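Local coordinates for response regulator aspartate phosphatase I (Bacillus subtilis subsp. subtilis, PDB 4I1A), which dephosphorylates the sporulation phosphotransferase Spo0F and activates the mobile element ICEBs1 by inactivating its repressor ImmR, at residues A[246-251]-A[283-288]; A[226-231]-A[263-268]. One frame throughout, in Å; residues are numbered along the deposited sequence.

Contact 1: residues A[246-251]-A[283-288]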
loop_
_atom_site.group_PDB
_atom_site.type_symbol
_atom_site.label_atom_id
_atom_site.label_comp_id
_atom_site.label_asym_id
_atom_site.label_seq_id
_atom_site.Cartn_x
_atom_site.Cartn_y
_atom_site.Cartn_z
ATOM N N HIS A 246 -6.728 14.035 -6.071
ATOM C CA HIS A 246 -6.711 13.426 -4.745
ATOM C C HIS A 246 -5.305 13.393 -4.139
ATOM O O HIS A 246 -5.136 13.531 -2.926
ATOM C CB HIS A 246 -7.330 12.028 -4.773
ATOM C CG HIS A 246 -8.825 12.034 -4.785
ATOM N ND1 HIS A 246 -9.575 12.170 -3.631
ATOM C CD2 HIS A 246 -9.717 11.933 -5.798
ATOM C CE1 HIS A 246 -10.859 12.147 -3.940
ATOM N NE2 HIS A 246 -10.975 12.007 -5.249
ATOM N N LEU A 247 -4.299 13.222 -4.991
ATOM C CA LEU A 247 -2.915 13.126 -4.537
ATOM C C LEU A 247 -2.341 14.450 -4.029
ATOM O O LEU A 247 -1.575 14.452 -3.068
ATOM C CB LEU A 247 -2.016 12.522 -5.627
ATOM C CG LEU A 247 -2.169 11.008 -5.861
ATOM C CD1 LEU A 247 -1.587 10.616 -7.214
ATOM C CD2 LEU A 247 -1.518 10.191 -4.748
ATOM N N ILE A 248 -2.702 15.569 -4.658
ATOM C CA ILE A 248 -2.239 16.860 -4.167
ATOM C C ILE A 248 -2.942 17.250 -2.869
ATOM O O ILE A 248 -2.368 17.953 -2.042
ATOM C CB ILE A 248 -2.391 18.017 -5.192
ATOM C CG1 ILE A 248 -3.857 18.253 -5.550
ATOM C CG2 ILE A 248 -1.561 17.753 -6.431
ATOM C CD1 ILE A 248 -4.140 19.683 -5.965
ATOM N N LEU A 249 -4.185 16.807 -2.698
ATOM C CA LEU A 249 -4.910 17.064 -1.462
ATOM C C LEU A 249 -4.207 16.336 -0.325
ATOM O O LEU A 249 -4.061 16.871 0.777
ATOM C CB LEU A 249 -6.368 16.611 -1.571
ATOM C CG LEU A 249 -7.287 17.490 -2.426
ATOM C CD1 LEU A 249 -8.742 16.998 -2.401
ATOM C CD2 LEU A 249 -7.210 18.949 -1.985
ATOM N N ALA A 250 -3.752 15.120 -0.614
ATOM C CA ALA A 250 -2.971 14.350 0.342
ATOM C C ALA A 250 -1.653 15.054 0.609
ATOM O O ALA A 250 -1.211 15.175 1.750
ATOM C CB ALA A 250 -2.721 12.950 -0.187
ATOM N N LEU A 251 -1.041 15.526 -0.468
ATOM C CA LEU A 251 0.241 16.208 -0.425
ATOM C C LEU A 251 0.216 17.442 0.472
ATOM O O LEU A 251 1.165 17.677 1.215
ATOM C CB LEU A 251 0.649 16.607 -1.845
ATOM C CG LEU A 251 2.097 17.035 -2.078
ATOM C CD1 LEU A 251 3.016 15.893 -1.691
ATOM C CD2 LEU A 251 2.318 17.457 -3.539
ATOM N N LEU A 283 8.433 16.593 -13.634
ATOM C CA LEU A 283 9.841 16.799 -13.297
ATOM C C LEU A 283 9.997 17.617 -12.012
ATOM O O LEU A 283 10.980 17.499 -11.281
ATOM C CB LEU A 283 10.546 17.499 -14.460
ATOM C CG LEU A 283 12.056 17.671 -14.373
ATOM C CD1 LEU A 283 12.712 16.327 -14.138
ATOM C CD2 LEU A 283 12.604 18.349 -15.640
ATOM N N ILE A 284 9.005 18.447 -11.735
ATOM C CA ILE A 284 8.993 19.236 -10.515
ATOM C C ILE A 284 8.725 18.351 -9.292
ATOM O O ILE A 284 9.396 18.478 -8.265
ATOM C CB ILE A 284 7.958 20.359 -10.630
ATOM C CG1 ILE A 284 8.510 21.449 -11.552
ATOM C CG2 ILE A 284 7.578 20.885 -9.256
ATOM C CD1 ILE A 284 7.469 22.375 -12.110
ATOM N N TYR A 285 7.764 17.438 -9.415
ATOM C CA TYR A 285 7.467 16.500 -8.336
ATOM C C TYR A 285 8.556 15.433 -8.229
ATOM O O TYR A 285 8.797 14.886 -7.153
ATOM C CB TYR A 285 6.082 15.863 -8.527
ATOM C CG TYR A 285 4.946 16.851 -8.356
ATOM C CD1 TYR A 285 4.660 17.398 -7.110
ATOM C CD2 TYR A 285 4.162 17.242 -9.437
ATOM C CE1 TYR A 285 3.628 18.317 -6.948
ATOM C CE2 TYR A 285 3.128 18.154 -9.282
ATOM C CZ TYR A 285 2.863 18.686 -8.038
ATOM O OH TYR A 285 1.830 19.587 -7.876
ATOM N N PHE A 286 9.207 15.143 -9.352
ATOM C CA PHE A 286 10.346 14.231 -9.380
ATOM C C PHE A 286 11.516 14.748 -8.536
ATOM O O PHE A 286 12.015 14.026 -7.678
ATOM C CB PHE A 286 10.810 13.985 -10.825
ATOM C CG PHE A 286 12.110 13.230 -10.925
ATOM C CD1 PHE A 286 12.133 11.844 -10.803
ATOM C CD2 PHE A 286 13.309 13.903 -11.145
ATOM C CE1 PHE A 286 13.338 11.141 -10.888
ATOM C CE2 PHE A 286 14.521 13.212 -11.230
ATOM C CZ PHE A 286 14.536 11.825 -11.097
ATOM N N ARG A 287 11.948 15.989 -8.776
ATOM C CA ARG A 287 13.085 16.557 -8.035
ATOM C C ARG A 287 12.768 16.714 -6.564
ATOM O O ARG A 287 13.642 16.571 -5.711
ATOM C CB ARG A 287 13.519 17.920 -8.596
ATOM C CG ARG A 287 13.998 17.871 -10.041
ATOM C CD ARG A 287 14.213 19.277 -10.576
ATOM N NE ARG A 287 14.924 19.297 -11.853
ATOM C CZ ARG A 287 14.527 19.986 -12.921
ATOM N NH1 ARG A 287 13.409 20.701 -12.873
ATOM N NH2 ARG A 287 15.244 19.956 -14.037
ATOM N N LYS A 288 11.514 17.028 -6.275
ATOM C CA LYS A 288 11.102 17.280 -4.909
ATOM C C LYS A 288 11.054 15.955 -4.129
ATOM O O LYS A 288 11.511 15.869 -2.989
ATOM C CB LYS A 288 9.752 18.013 -4.899
ATOM C CG LYS A 288 9.123 18.205 -3.532
ATOM C CD LYS A 288 8.274 19.480 -3.491
ATOM C CE LYS A 288 7.393 19.653 -4.736
ATOM N NZ LYS A 288 6.916 21.073 -4.885
#
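The phenol ring of Tyr285 reaches across to Leu251 and Ile248 and makes all the close contacts between the two helical segments. Leu251 meets it at one ortho carbon of the hydroxyl end, CD2 lying 3.8 Å from Tyr285 CE1 and approaching the ring obliquely. The hydroxyl end of the same ring lies near Ile248, with CG2 at 4.1 Å from Tyr285 OH, a loose van der Waals approach. Two torsions bring these groups together: Leu251 carries CG anti to its backbone N (chi1 -166°), while Tyr285 has CG anti to the carbonyl carbon and beside the backbone N (chi1 -68°), with the ring directed to Leu251 and Ile248. The backbones stay well apart, with 10.6 Å between the CA atoms of Ile248 and Tyr285, and only 95 Å² is buried. Segment 246-251 lies in predicted repeat 4 and 283-288 in predicted repeat 5, so the contact joins alternate helices of the tetratricopeptide-repeat array. Helix 261-275 packs against both residues, Leu262 and Leu266 on Leu251, Leu269 and Thr270 on Tyr285, while helix 220-236 covers another side of 246-251 through His227 and Met228 against Ala250.

Contact 2: residues A[226-231]-A[263-268]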
loop_
_atom_site.group_PDB
_atom_site.type_symbol
_atom_site.label_atom_id
_atom_site.label_comp_id
_atom_site.label_asym_id
_atom_site.label_seq_id
_atom_site.Cartn_x
_atom_site.Cartn_y
_atom_site.Cartn_z
ATOM N N SER A 226 -6.700 8.570 3.120
ATOM C CA SER A 226 -7.759 8.241 2.173
ATOM C C SER A 226 -7.488 8.856 0.801
ATOM O O SER A 226 -7.555 8.168 -0.214
ATOM C CB SER A 226 -9.115 8.713 2.688
ATOM O OG SER A 226 -9.430 8.102 3.919
ATOM N N HIS A 227 -7.199 10.153 0.774
ATOM C CA HIS A 227 -6.856 10.824 -0.482
ATOM C C HIS A 227 -5.753 10.090 -1.235
ATOM O O HIS A 227 -5.881 9.810 -2.426
ATOM C CB HIS A 227 -6.423 12.269 -0.228
ATOM C CG HIS A 227 -7.562 13.219 -0.020
ATOM N ND1 HIS A 227 -8.694 13.206 -0.808
ATOM C CD2 HIS A 227 -7.740 14.212 0.877
ATOM C CE1 HIS A 227 -9.521 14.146 -0.399
ATOM N NE2 HIS A 227 -8.967 14.777 0.626
ATOM N N MET A 228 -4.673 9.769 -0.530
ATOM C CA MET A 228 -3.543 9.077 -1.134
ATOM C C MET A 228 -3.978 7.744 -1.746
ATOM O O MET A 228 -3.667 7.438 -2.899
ATOM C CB MET A 228 -2.438 8.854 -0.094
ATOM C CG MET A 228 -1.152 8.222 -0.651
ATOM S SD MET A 228 0.015 7.718 0.643
ATOM C CE MET A 228 -0.865 6.376 1.422
ATOM N N ASN A 229 -4.706 6.954 -0.970
ATOM C CA ASN A 229 -5.120 5.635 -1.428
ATOM C C ASN A 229 -6.146 5.708 -2.556
ATOM O O ASN A 229 -6.127 4.888 -3.475
ATOM C CB ASN A 229 -5.645 4.827 -0.257
ATOM C CG ASN A 229 -4.538 4.310 0.618
ATOM O OD1 ASN A 229 -3.553 3.769 0.120
ATOM N ND2 ASN A 229 -4.686 4.472 1.932
ATOM N N ILE A 230 -7.026 6.704 -2.486
ATOM C CA ILE A 230 -7.940 7.002 -3.579
ATOM C C ILE A 230 -7.168 7.307 -4.853
ATOM O O ILE A 230 -7.454 6.737 -5.906
ATOM C CB ILE A 230 -8.898 8.159 -3.223
ATOM C CG1 ILE A 230 -9.965 7.660 -2.237
ATOM C CG2 ILE A 230 -9.590 8.675 -4.459
ATOM C CD1 ILE A 230 -10.781 8.773 -1.602
ATOM N N GLY A 231 -6.178 8.195 -4.746
ATOM C CA GLY A 231 -5.324 8.541 -5.868
ATOM C C GLY A 231 -4.609 7.323 -6.435
ATOM O O GLY A 231 -4.473 7.187 -7.649
ATOM N N THR A 263 6.768 10.953 0.749
ATOM C CA THR A 263 7.613 10.499 -0.350
ATOM C C THR A 263 6.831 9.665 -1.370
ATOM O O THR A 263 6.955 9.855 -2.585
ATOM C CB THR A 263 8.827 9.700 0.174
ATOM O OG1 THR A 263 9.568 10.512 1.104
ATOM C CG2 THR A 263 9.724 9.311 -0.977
ATOM N N LYS A 264 6.022 8.743 -0.860
ATOM C CA LYS A 264 5.243 7.828 -1.680
ATOM C C LYS A 264 4.184 8.582 -2.497
ATOM O O LYS A 264 3.926 8.267 -3.658
ATOM C CB LYS A 264 4.598 6.783 -0.766
ATOM C CG LYS A 264 3.429 6.038 -1.367
ATOM C CD LYS A 264 3.019 4.854 -0.510
ATOM C CE LYS A 264 2.070 3.933 -1.286
ATOM N NZ LYS A 264 1.458 2.851 -0.455
ATOM N N THR A 265 3.578 9.581 -1.872
ATOM C CA THR A 265 2.618 10.456 -2.527
ATOM C C THR A 265 3.271 11.271 -3.660
ATOM O O THR A 265 2.681 11.439 -4.726
ATOM C CB THR A 265 2.002 11.419 -1.483
ATOM O OG1 THR A 265 1.422 10.652 -0.427
ATOM C CG2 THR A 265 0.943 12.341 -2.091
ATOM N N LEU A 266 4.475 11.791 -3.428
ATOM C CA LEU A 266 5.171 12.548 -4.473
ATOM C C LEU A 266 5.597 11.613 -5.589
ATOM O O LEU A 266 5.599 11.974 -6.770
ATOM C CB LEU A 266 6.390 13.298 -3.915
ATOM C CG LEU A 266 6.059 14.577 -3.144
ATOM C CD1 LEU A 266 7.198 14.940 -2.195
ATOM C CD2 LEU A 266 5.742 15.734 -4.116
ATOM N N PHE A 267 5.953 10.398 -5.213
ATOM C CA PHE A 267 6.361 9.429 -6.206
ATOM C C PHE A 267 5.197 9.121 -7.141
ATOM O O PHE A 267 5.327 9.215 -8.372
ATOM C CB PHE A 267 6.892 8.154 -5.544
ATOM C CG PHE A 267 7.185 7.060 -6.527
ATOM C CD1 PHE A 267 8.419 7.003 -7.162
ATOM C CD2 PHE A 267 6.213 6.114 -6.857
ATOM C CE1 PHE A 267 8.694 6.013 -8.091
ATOM C CE2 PHE A 267 6.479 5.121 -7.793
ATOM C CZ PHE A 267 7.722 5.068 -8.408
ATOM N N THR A 268 4.064 8.760 -6.544
ATOM C CA THR A 268 2.853 8.409 -7.287
ATOM C C THR A 268 2.385 9.582 -8.146
ATOM O O THR A 268 1.986 9.406 -9.299
ATOM C CB THR A 268 1.725 7.963 -6.319
ATOM O OG1 THR A 268 2.262 7.023 -5.380
ATOM C CG2 THR A 268 0.543 7.311 -7.076
#
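Met228 and Thr265 run obliquely past one another where segments 226-231 and 263-268 come nearest, 6.5 Å between the CA atoms of these two residues. The methionine leaves its helix with CG anti to the backbone N (chi1 -176°), continues extended through CG to SD, and bends only at the last torsion. Its thioether thus lies beside the threonine hydroxyl, with Met228 SD 3.4 Å from Thr265 OG1 and Met228 CG 3.5 Å from the same oxygen. These are packing contacts: the hydroxyl has its polar partner in its own helix, where OG1 is hydrogen-bonded to Phe261 O, one turn earlier. Lys264 supplies a second, looser wall. Its chain is extended through all four torsions, and the aliphatic part near its base passes the sulfur, with Lys264 CG 4.3 Å from Met228 SD.

Segment 226-231 lies in predicted tetratricopeptide repeat 4, and helices 220-236 and 261-275 are alternate helices of the antiparallel helical array. Helix 240-257, which lies between them in the chain, packs Phe254 on Thr265 and Leu251 on Leu266.

Further along 263-268, Thr268 turns its hydroxyl back on its own helix and donates from OG1 to Lys264 O over 2.7 Å. The same carbonyl takes the ordinary helical bond from Thr268 N, and the two donors arrive from opposite faces of its plane, the hydroxyl tilted 31° out of it. The double grip ties this side chain to the helix backbone. On another flank of 226-231, helix 200-215 packs through Phe207 against Ile230 and Asn229.

Overall arrangement
The two contacts lie 9 Å apart, centre to centre, within the tetratricopeptide-repeat superhelix, and their segments interleave along the chain: 226-231, 246-251, 263-268, 283-288. Four consecutive antiparallel helices are therefore tied together, contact 2 joining the first to the third and contact 1 the second to the fourth. They also touch directly, through a probable hydrogen bond between His246 ND1 and His227 ND1 and through packing of Leu247 O on Thr265 CG2. Contact 2 is the more buried and lies closer to the centre of the chain. Overlapping next-but-one links of this kind are consistent with the continuous helical array of the large C-terminal tetratricopeptide-repeat domain.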